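GlcNAc-alpha-1,4-Gal-releasing endo-beta-galactosidase (Clostridium perfringens, PDB 1UPS) probably hydrolyses internal beta-galactosidic bonds of glycans as a calcium-binding family 16 glycoside hydrolase, releasing the disaccharide GlcNAc-alpha-1,4-Gal. Local coordinates at residues T408-T411 against S412-Q415; M99-K103 against S104-N108. All blocks are in the same frame, centred on the assembly; numbering follows the deposited sequence.

Contact 1: T408-T411 against S412-Q415; sequences TYWT and SQWQ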
ATOM      1  N   THR A 408      17.154   5.181  11.689  1.00 13.14           N
ATOM      2  CA  THR A 408      17.840   3.996  12.226  1.00 13.35           C
ATOM      3  C   THR A 408      18.122   4.055  13.727  1.00 12.48           C
ATOM      4  O   THR A 408      18.611   3.064  14.292  1.00 12.04           O
ATOM      5  CB  THR A 408      19.172   3.792  11.501  1.00 13.81           C
ATOM      6  OG1 THR A 408      19.897   5.028  11.537  1.00 14.05           O
ATOM      7  CG2 THR A 408      18.946   3.550  10.006  1.00 15.86           C
ATOM      8  N   TYR A 409      17.861   5.198  14.367  1.00 11.65           N
ATOM      9  CA  TYR A 409      18.089   5.324  15.817  1.00 11.65           C
ATOM     10  C   TYR A 409      17.005   4.579  16.599  1.00 11.31           C
ATOM     11  O   TYR A 409      15.831   4.922  16.508  1.00 12.71           O
ATOM     12  CB  TYR A 409      18.151   6.804  16.267  1.00 11.29           C
ATOM     13  CG  TYR A 409      19.535   7.410  16.123  1.00 11.44           C
ATOM     14  CD1 TYR A 409      20.314   7.162  14.980  1.00 11.16           C
ATOM     15  CD2 TYR A 409      20.079   8.206  17.129  1.00 12.38           C
ATOM     16  CE1 TYR A 409      21.593   7.699  14.853  1.00 11.37           C
ATOM     17  CE2 TYR A 409      21.365   8.752  17.013  1.00 10.15           C
ATOM     18  CZ  TYR A 409      22.116   8.491  15.866  1.00 10.97           C
ATOM     19  OH  TYR A 409      23.386   9.014  15.740  1.00  9.58           O
ATOM     20  N   TRP A 410      17.401   3.574  17.371  1.00 11.20           N
ATOM     21  CA  TRP A 410      16.423   2.751  18.086  1.00 11.08           C
ATOM     22  C   TRP A 410      15.650   3.525  19.168  1.00 10.82           C
ATOM     23  O   TRP A 410      14.537   3.140  19.522  1.00 10.94           O
ATOM     24  CB  TRP A 410      17.090   1.529  18.700  1.00 10.99           C
ATOM     25  CG  TRP A 410      17.547   0.461  17.732  1.00 12.07           C
ATOM     26  CD1 TRP A 410      17.656   0.543  16.365  1.00 13.74           C
ATOM     27  CD2 TRP A 410      17.963  -0.856  18.085  1.00 15.28           C
ATOM     28  NE1 TRP A 410      18.121  -0.648  15.856  1.00 15.06           N
ATOM     29  CE2 TRP A 410      18.312  -1.527  16.892  1.00 15.17           C
ATOM     30  CE3 TRP A 410      18.080  -1.544  19.304  1.00 15.16           C
ATOM     31  CZ2 TRP A 410      18.762  -2.852  16.879  1.00 16.84           C
ATOM     32  CZ3 TRP A 410      18.528  -2.869  19.291  1.00 17.25           C
ATOM     33  CH2 TRP A 410      18.863  -3.503  18.088  1.00 18.02           C
ATOM     34  N   THR A 411      16.207   4.626  19.681  1.00 11.06           N
ATOM     35  CA  THR A 411      15.438   5.463  20.613  1.00 11.31           C
ATOM     36  C   THR A 411      14.254   6.148  19.932  1.00 11.40           C
ATOM     37  O   THR A 411      13.392   6.711  20.620  1.00 11.96           O
ATOM     38  CB  THR A 411      16.303   6.548  21.252  1.00 11.90           C
ATOM     39  OG1 THR A 411      16.930   7.309  20.212  1.00 13.25           O
ATOM     40  CG2 THR A 411      17.478   5.927  22.046  1.00 11.12           C
ATOM     41  N   SER A 412      14.223   6.143  18.598  1.00 10.95           N
ATOM     42  CA  SER A 412      13.079   6.711  17.873  1.00 10.71           C
ATOM     43  C   SER A 412      12.111   5.651  17.318  1.00 10.84           C
ATOM     44  O   SER A 412      11.176   5.982  16.558  1.00 11.04           O
ATOM     45  CB  SER A 412      13.545   7.639  16.723  1.00 10.48           C
ATOM     46  OG  SER A 412      14.015   6.894  15.595  1.00 10.78           O
ATOM     47  N   GLN A 413      12.335   4.395  17.688  1.00 10.49           N
ATOM     48  CA  GLN A 413      11.558   3.279  17.164  1.00 10.73           C
ATOM     49  C   GLN A 413      10.700   2.703  18.288  1.00 11.32           C
ATOM     50  O   GLN A 413      11.196   2.518  19.418  1.00 10.90           O
ATOM     51  CB  GLN A 413      12.494   2.204  16.591  1.00 11.35           C
ATOM     52  CG  GLN A 413      13.229   2.671  15.345  1.00  9.48           C
ATOM     53  CD  GLN A 413      14.056   1.574  14.683  1.00 12.53           C
ATOM     54  OE1 GLN A 413      13.926   0.388  15.011  1.00 12.50           O
ATOM     55  NE2 GLN A 413      14.907   1.969  13.731  1.00 12.96           N
ATOM     56  N   TRP A 414       9.427   2.453  17.967  1.00 11.10           N
ATOM     57  CA  TRP A 414       8.398   2.114  18.962  1.00 11.89           C
ATOM     58  C   TRP A 414       7.606   0.881  18.571  1.00 12.63           C
ATOM     59  O   TRP A 414       7.400   0.607  17.387  1.00 11.58           O
ATOM     60  CB  TRP A 414       7.425   3.287  19.114  1.00 11.90           C
ATOM     61  CG  TRP A 414       8.127   4.523  19.504  1.00 11.97           C
ATOM     62  CD1 TRP A 414       8.616   5.492  18.662  1.00 10.53           C
ATOM     63  CD2 TRP A 414       8.493   4.913  20.821  1.00 11.10           C
ATOM     64  NE1 TRP A 414       9.227   6.484  19.389  1.00 11.92           N
ATOM     65  CE2 TRP A 414       9.172   6.152  20.721  1.00 11.34           C
ATOM     66  CE3 TRP A 414       8.286   4.363  22.094  1.00 10.86           C
ATOM     67  CZ2 TRP A 414       9.656   6.837  21.839  1.00 11.91           C
ATOM     68  CZ3 TRP A 414       8.763   5.039  23.202  1.00 11.14           C
ATOM     69  CH2 TRP A 414       9.445   6.261  23.071  1.00 11.57           C
ATOM     70  N   GLN A 415       7.141   0.144  19.581  1.00 13.30           N
ATOM     71  CA  GLN A 415       6.280  -1.007  19.362  1.00 14.25           C
ATOM     72  C   GLN A 415       4.905  -0.673  19.921  1.00 13.46           C
ATOM     73  O   GLN A 415       4.794  -0.388  21.103  1.00 13.30           O
ATOM     74  CB  GLN A 415       6.860  -2.205  20.140  1.00 15.59           C
ATOM     75  CG  GLN A 415       6.768  -3.511  19.460  1.00 19.24           C
ATOM     76  CD  GLN A 415       7.350  -4.662  20.292  1.00 22.21           C
ATOM     77  OE1 GLN A 415       8.221  -4.465  21.154  1.00 22.92           O
ATOM     78  NE2 GLN A 415       6.878  -5.861  20.016  1.00 23.16           N
TER

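Contact 2: M99-K103 against S104-N108; sequences MSFDK and SWIHN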
ATOM      1  N   MET A  99      -6.262  -8.632 -16.903  1.00 10.20           N
ATOM      2  CA  MET A  99      -7.180  -8.097 -15.896  1.00 10.15           C
ATOM      3  C   MET A  99      -8.088  -9.195 -15.397  1.00 10.06           C
ATOM      4  O   MET A  99      -8.417 -10.087 -16.157  1.00 10.61           O
ATOM      5  CB  MET A  99      -8.049  -6.978 -16.478  1.00 10.37           C
ATOM      6  CG  MET A  99      -7.300  -5.910 -17.282  1.00 10.22           C
ATOM      7  SD  MET A  99      -8.248  -4.394 -17.480  1.00 11.43           S
ATOM      8  CE  MET A  99      -9.745  -5.051 -18.363  1.00 10.66           C
ATOM      9  N   SER A 100      -8.494  -9.121 -14.127  1.00 10.88           N
ATOM     10  CA  SER A 100      -9.399 -10.123 -13.536  1.00 10.93           C
ATOM     11  C   SER A 100     -10.898  -9.807 -13.746  1.00 11.10           C
ATOM     12  O   SER A 100     -11.757 -10.339 -13.039  1.00 11.78           O
ATOM     13  CB  SER A 100      -9.094 -10.308 -12.040  1.00 11.29           C
ATOM     14  OG  SER A 100      -9.594  -9.212 -11.278  1.00 10.87           O
ATOM     15  N   PHE A 101     -11.201  -8.962 -14.727  1.00 11.96           N
ATOM     16  CA  PHE A 101     -12.580  -8.528 -15.011  1.00 11.88           C
ATOM     17  C   PHE A 101     -12.621  -7.935 -16.423  1.00 11.76           C
ATOM     18  O   PHE A 101     -11.574  -7.686 -17.048  1.00 11.16           O
ATOM     19  CB  PHE A 101     -13.018  -7.444 -14.007  1.00 11.82           C
ATOM     20  CG  PHE A 101     -12.187  -6.194 -14.108  1.00 13.13           C
ATOM     21  CD1 PHE A 101     -10.964  -6.107 -13.440  1.00 12.69           C
ATOM     22  CD2 PHE A 101     -12.584  -5.148 -14.947  1.00 12.76           C
ATOM     23  CE1 PHE A 101     -10.149  -4.969 -13.591  1.00 14.33           C
ATOM     24  CE2 PHE A 101     -11.784  -4.001 -15.098  1.00 14.69           C
ATOM     25  CZ  PHE A 101     -10.560  -3.917 -14.413  1.00 13.48           C
ATOM     26  N   ASP A 102     -13.834  -7.698 -16.909  1.00 11.26           N
ATOM     27  CA  ASP A 102     -14.052  -6.997 -18.172  1.00 11.80           C
ATOM     28  C   ASP A 102     -15.405  -6.337 -17.992  1.00 11.87           C
ATOM     29  O   ASP A 102     -16.417  -7.027 -17.887  1.00 12.19           O
ATOM     30  CB  ASP A 102     -14.053  -8.012 -19.318  1.00 12.19           C
ATOM     31  CG  ASP A 102     -14.169  -7.378 -20.692  1.00 14.00           C
ATOM     32  OD1 ASP A 102     -14.182  -8.159 -21.687  1.00 15.49           O
ATOM     33  OD2 ASP A 102     -14.248  -6.148 -20.891  1.00 13.84           O
ATOM     34  N   LYS A 103     -15.430  -5.011 -17.928  1.00 11.88           N
ATOM     35  CA  LYS A 103     -16.651  -4.322 -17.533  1.00 11.91           C
ATOM     36  C   LYS A 103     -16.655  -2.903 -18.093  1.00 12.03           C
ATOM     37  O   LYS A 103     -15.625  -2.225 -18.062  1.00 11.35           O
ATOM     38  CB  LYS A 103     -16.791  -4.308 -15.991  1.00 11.55           C
ATOM     39  CG  LYS A 103     -18.158  -3.799 -15.480  1.00 11.42           C
ATOM     40  CD  LYS A 103     -18.304  -4.069 -13.979  1.00 11.35           C
ATOM     41  CE  LYS A 103     -19.685  -3.683 -13.416  1.00 14.50           C
ATOM     42  NZ  LYS A 103     -19.770  -2.233 -13.097  1.00 15.70           N
ATOM     43  N   SER A 104     -17.815  -2.464 -18.588  1.00 12.06           N
ATOM     44  CA  SER A 104     -17.962  -1.113 -19.142  1.00 12.13           C
ATOM     45  C   SER A 104     -17.572  -0.033 -18.125  1.00 11.57           C
ATOM     46  O   SER A 104     -17.791  -0.197 -16.922  1.00 11.00           O
ATOM     47  CB  SER A 104     -19.414  -0.860 -19.579  1.00 12.62           C
ATOM     48  OG  SER A 104     -19.740  -1.585 -20.752  1.00 14.09           O
ATOM     49  N   TRP A 105     -17.016   1.071 -18.633  1.00 11.42           N
ATOM     50  CA  TRP A 105     -16.785   2.308 -17.879  1.00 10.44           C
ATOM     51  C   TRP A 105     -15.677   2.258 -16.811  1.00 10.34           C
ATOM     52  O   TRP A 105     -15.389   3.280 -16.189  1.00 10.12           O
ATOM     53  CB  TRP A 105     -18.092   2.816 -17.233  1.00 11.04           C
ATOM     54  CG  TRP A 105     -19.098   3.352 -18.213  1.00 11.99           C
ATOM     55  CD1 TRP A 105     -20.291   2.790 -18.563  1.00 13.45           C
ATOM     56  CD2 TRP A 105     -18.997   4.577 -18.936  1.00 13.93           C
ATOM     57  NE1 TRP A 105     -20.940   3.592 -19.474  1.00 14.66           N
ATOM     58  CE2 TRP A 105     -20.167   4.698 -19.723  1.00 15.40           C
ATOM     59  CE3 TRP A 105     -18.032   5.589 -19.006  1.00 14.19           C
ATOM     60  CZ2 TRP A 105     -20.397   5.792 -20.574  1.00 16.37           C
ATOM     61  CZ3 TRP A 105     -18.260   6.685 -19.857  1.00 15.38           C
ATOM     62  CH2 TRP A 105     -19.436   6.768 -20.626  1.00 16.86           C
ATOM     63  N   ILE A 106     -15.032   1.108 -16.628  1.00  9.75           N
ATOM     64  CA  ILE A 106     -14.066   0.986 -15.525  1.00 10.11           C
ATOM     65  C   ILE A 106     -12.806   1.853 -15.706  1.00 10.19           C
ATOM     66  O   ILE A 106     -12.137   1.781 -16.745  1.00 10.05           O
ATOM     67  CB  ILE A 106     -13.663  -0.484 -15.269  1.00 10.00           C
ATOM     68  CG1 ILE A 106     -14.899  -1.317 -14.871  1.00 10.14           C
ATOM     69  CG2 ILE A 106     -12.601  -0.527 -14.147  1.00 10.17           C
ATOM     70  CD1 ILE A 106     -15.670  -0.779 -13.611  1.00  9.75           C
ATOM     71  N   HIS A 107     -12.488   2.641 -14.677  1.00 11.16           N
ATOM     72  CA  HIS A 107     -11.210   3.377 -14.602  1.00 11.34           C
ATOM     73  C   HIS A 107     -11.039   4.358 -15.774  1.00 11.74           C
ATOM     74  O   HIS A 107     -10.174   4.178 -16.668  1.00 11.44           O
ATOM     75  CB  HIS A 107      -9.997   2.432 -14.487  1.00 11.38           C
ATOM     76  CG  HIS A 107      -8.713   3.160 -14.211  1.00 10.93           C
ATOM     77  ND1 HIS A 107      -8.483   3.828 -13.028  1.00 11.30           N
ATOM     78  CD2 HIS A 107      -7.617   3.359 -14.980  1.00 11.11           C
ATOM     79  CE1 HIS A 107      -7.300   4.419 -13.083  1.00 11.77           C
ATOM     80  NE2 HIS A 107      -6.746   4.133 -14.250  1.00 11.96           N
ATOM     81  N   ASN A 108     -11.875   5.388 -15.735  1.00 11.32           N
ATOM     82  CA  ASN A 108     -11.893   6.437 -16.757  1.00 11.71           C
ATOM     83  C   ASN A 108     -10.818   7.494 -16.521  1.00 12.11           C
ATOM     84  O   ASN A 108     -11.111   8.649 -16.183  1.00 12.65           O
ATOM     85  CB  ASN A 108     -13.289   7.069 -16.851  1.00 11.08           C
ATOM     86  CG  ASN A 108     -13.505   7.784 -18.167  1.00 11.79           C
ATOM     87  OD1 ASN A 108     -12.591   7.831 -19.004  1.00 10.50           O
ATOM     88  ND2 ASN A 108     -14.718   8.300 -18.385  1.00 12.97           N
TER
HETATM   89  O   HOH W   1     -20.052  -1.005 -15.778  1.00 20.86           O

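Contact 1: T408-T411 against S412-Q415
A local 3-10 turn, in which Ser412 and Gln413 bind back to Tyr409 and Trp410, leads the loop after strand 401-403 into the last strand, 414-419. Two i-to-i+3 backbone bonds define it: Ser412 N to Tyr409 O, 2.9 Å, and Gln413 N to Trp410 O, 3.1 Å with 161° at the hydrogen. Tyr409 O is gripped twice, because Ser412 OG also donates to it at 2.8 Å. The hydroxyl lies in the carbonyl plane, whereas the amide of Ser412 comes from above that plane. Serine suits this position: with chi1 at 76° its OG sits between its own backbone N and carbonyl carbon and doubles back onto the turn.

Gln413 reaches back along the same turn. Its chain is extended beyond CG, which passes 3.6 Å from Tyr409 O, and the amide end comes obliquely to the indole of Trp410, with OE1 4.0 Å from Trp410 CD1 and the two planes 39° apart. Both ends of that amide are used, OE1 accepting from Arg297 and NE2 donating to Asn407 O, which should fix its rotation. Arg297 also makes a cation-pi contact with Trp410, so one arginine serves both side chains.

Farther on, Trp414 brings CZ2 to 3.9 Å from Thr411 O, while its NE1 donates to Ile391 O; Thr411 OG1 is bonded to Glu394. Ser412 and Gln413 touch Arg380 and Tyr378 of strand 378-383, and the turn delivers the chain into strand 414-419, which pairs antiparallel with strand 291-296 in a C-terminal region that is probably a ricin-like beta-trefoil.

Contact 2: M99-K103 against S104-N108
Ile106 folds back on Phe101 and Lys103 across a tight bend, and its two branches share the work. CG2 meets the Phe101 ring obliquely, 3.7 Å from CE2, while CG1 lies 3.7 Å from Lys103 CB and 3.4 Å from Lys103 O. The beta-branched chain suits this place because CG1 and CG2 diverge directly at CB, enabling one residue to pack against two neighbours. On the phenylalanine side, Met99 CB lies over one face of the ring, offset toward its rim.

Lys103 contributes differently along its length. The aliphatic part runs out extended before a bend at chi4 (-83°) turns the amine. NZ then donates to a water, 3.0 Å away, which in turn donates to Ser104 O at 2.7 Å. The same amine is bonded to Met153 O and Asn158 OD1, so this buried, probably charged group is well supplied with acceptors.

Farther out, Phe101 and Ile106 both touch Val151 of strand 145-152, and Phe101 also touches Ile249 of strand 246-254. Ser104 OG bonds to Arg118 N, and the backbone of Trp105 is held by Asn115 and Gln154. Lys103 to Ile106 form a type II beta turn, with Trp105 in the third position at the positive phi (71°) that this turn requires. The turn follows the short strand 101-102, and Phe101 of that strand and Ile106 of the turn pack on one sheet of the beta-jelly-roll sandwich characteristic of family 16 glycoside hydrolases.

How the contacts relate
Contacts 1 and 2 both lie in continuous chain that bends back on itself, but they occupy opposite sides of the chain's centre, with their own centres about 44 Å apart and no shared strand. Contact 2 belongs to the family 16 domain; contact 1 is in the C-terminal region, which probably forms a ricin-like beta-trefoil. In 408-415 the cross-segment chemistry is polar, with direct hydrogen bonds and a mixture of buried and exposed residues. In 99-108 the touching residues are more buried: apolar packing dominates, and the polar link between the segments passes through water. Neither lies at the calcium site.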